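Local atomic coordinates of probable porin (Pseudomonas aeruginosa, PDB entry 2Y0H), a protein that probably forms a channel through the outer membrane that lets small solutes pass, as porins of the OprD family do. Residues Y185-T188 with P189-A193. Numbering follows the deposited sequence.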
# COMPACT_ATOMS: atom_id res chain seq x y z
N TYR A 185 -6.50 12.20 -14.43
CA TYR A 185 -6.29 13.36 -15.29
C TYR A 185 -5.70 14.53 -14.53
O TYR A 185 -6.26 14.98 -13.53
CB TYR A 185 -7.59 13.80 -15.97
CG TYR A 185 -7.34 14.91 -16.96
CD1 TYR A 185 -6.53 14.69 -18.07
CD2 TYR A 185 -7.87 16.18 -16.78
CE1 TYR A 185 -6.26 15.70 -18.98
CE2 TYR A 185 -7.62 17.20 -17.69
CZ TYR A 185 -6.81 16.94 -18.79
OH TYR A 185 -6.54 17.93 -19.71
N ALA A 186 -4.56 15.03 -15.02
CA ALA A 186 -3.96 16.26 -14.49
C ALA A 186 -4.58 17.49 -15.13
O ALA A 186 -4.19 17.88 -16.23
CB ALA A 186 -2.47 16.27 -14.71
N PHE A 187 -5.56 18.09 -14.47
CA PHE A 187 -6.19 19.31 -14.99
C PHE A 187 -5.17 20.43 -15.14
O PHE A 187 -5.13 21.13 -16.15
CB PHE A 187 -7.35 19.75 -14.10
CG PHE A 187 -8.58 18.90 -14.25
CD1 PHE A 187 -9.43 19.07 -15.32
CD2 PHE A 187 -8.90 17.94 -13.31
CE1 PHE A 187 -10.57 18.30 -15.46
CE2 PHE A 187 -10.03 17.16 -13.44
CZ PHE A 187 -10.87 17.34 -14.52
N THR A 188 -4.35 20.60 -14.11
CA THR A 188 -3.23 21.53 -14.15
C THR A 188 -2.11 20.80 -13.42
O THR A 188 -2.34 19.72 -12.89
CB THR A 188 -3.55 22.85 -13.44
OG1 THR A 188 -3.45 22.69 -12.01
CG2 THR A 188 -4.96 23.32 -13.80
N PRO A 189 -0.90 21.37 -13.40
CA PRO A 189 0.16 20.68 -12.66
C PRO A 189 -0.06 20.78 -11.15
O PRO A 189 0.67 20.16 -10.38
CB PRO A 189 1.42 21.45 -13.07
CG PRO A 189 1.05 22.20 -14.32
CD PRO A 189 -0.39 22.53 -14.14
N ARG A 190 -1.08 21.54 -10.74
CA ARG A 190 -1.45 21.69 -9.33
C ARG A 190 -2.64 20.81 -8.95
O ARG A 190 -2.85 20.51 -7.77
CB ARG A 190 -1.82 23.15 -9.03
CG ARG A 190 -0.65 24.08 -8.67
CD ARG A 190 -1.15 25.52 -8.52
NE ARG A 190 -1.54 26.11 -9.81
CZ ARG A 190 -2.80 26.24 -10.24
NH1 ARG A 190 -3.81 25.85 -9.48
NH2 ARG A 190 -3.03 26.78 -11.43
N LEU A 191 -3.42 20.41 -9.95
CA LEU A 191 -4.71 19.78 -9.72
C LEU A 191 -4.96 18.56 -10.61
O LEU A 191 -5.02 18.68 -11.83
CB LEU A 191 -5.84 20.79 -9.94
CG LEU A 191 -7.26 20.23 -9.93
CD1 LEU A 191 -7.60 19.63 -8.59
CD2 LEU A 191 -8.24 21.34 -10.26
N SER A 192 -5.14 17.40 -9.98
CA SER A 192 -5.46 16.19 -10.71
C SER A 192 -6.59 15.44 -10.05
O SER A 192 -6.83 15.57 -8.85
CB SER A 192 -4.23 15.30 -10.84
OG SER A 192 -3.76 14.96 -9.56
N ALA A 193 -7.31 14.65 -10.84
CA ALA A 193 -8.42 13.88 -10.32
C ALA A 193 -8.29 12.44 -10.80
O ALA A 193 -7.72 12.17 -11.86
CB ALA A 193 -9.73 14.49 -10.78
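Phe-187 lays its ring edge against Ala-193, CE2 3.8 Å from CB of Ala-193, while its own CB approaches CG of Leu-191 at 4.2 Å. With CG beside the backbone N (chi1 -75°), the ring swings back along the hairpin, so that one of its faces receives the edge of Tyr-185. Strands 178-186 and 191-200, neighbours in the 18-stranded barrel, are joined here by a short turn. Tyr-185 and Ala-193 form a hydrogen-bonded antiparallel pair with two straight bonds, and Ala-186 and Ser-192 the non-hydrogen-bonded pair that follows. Beyond it the first strand sets two residues, Phe-187 and Thr-188, opposite Leu-191, making a classic beta bulge. N of Thr-188 hydrogen-bonds to O of Leu-191 at 3.1 Å, nearly straight (167°), at a lone pair in that carbonyl's plane; the return bond from N of Leu-191 to O of Thr-188, 3.2 Å, is more bent, its donor well off the acceptor's plane. The Thr-188 hydroxyl turns toward the turn's N-H groups: OG1, between the backbone N and the carbonyl carbon (chi1 79°), accepts from N of Arg-190 at 2.9 Å. One face of the Arg-190 guanidinium lies over the same OG1. Leu-191 touches Leu-211, and Ser-192 makes a backbone hydrogen bond with Leu-212 of strand 204-216. The Arg-190 bond, with a weak second one from N of Leu-191, would favour this chi1 while leaving the hydroxyl hydrogen able to turn.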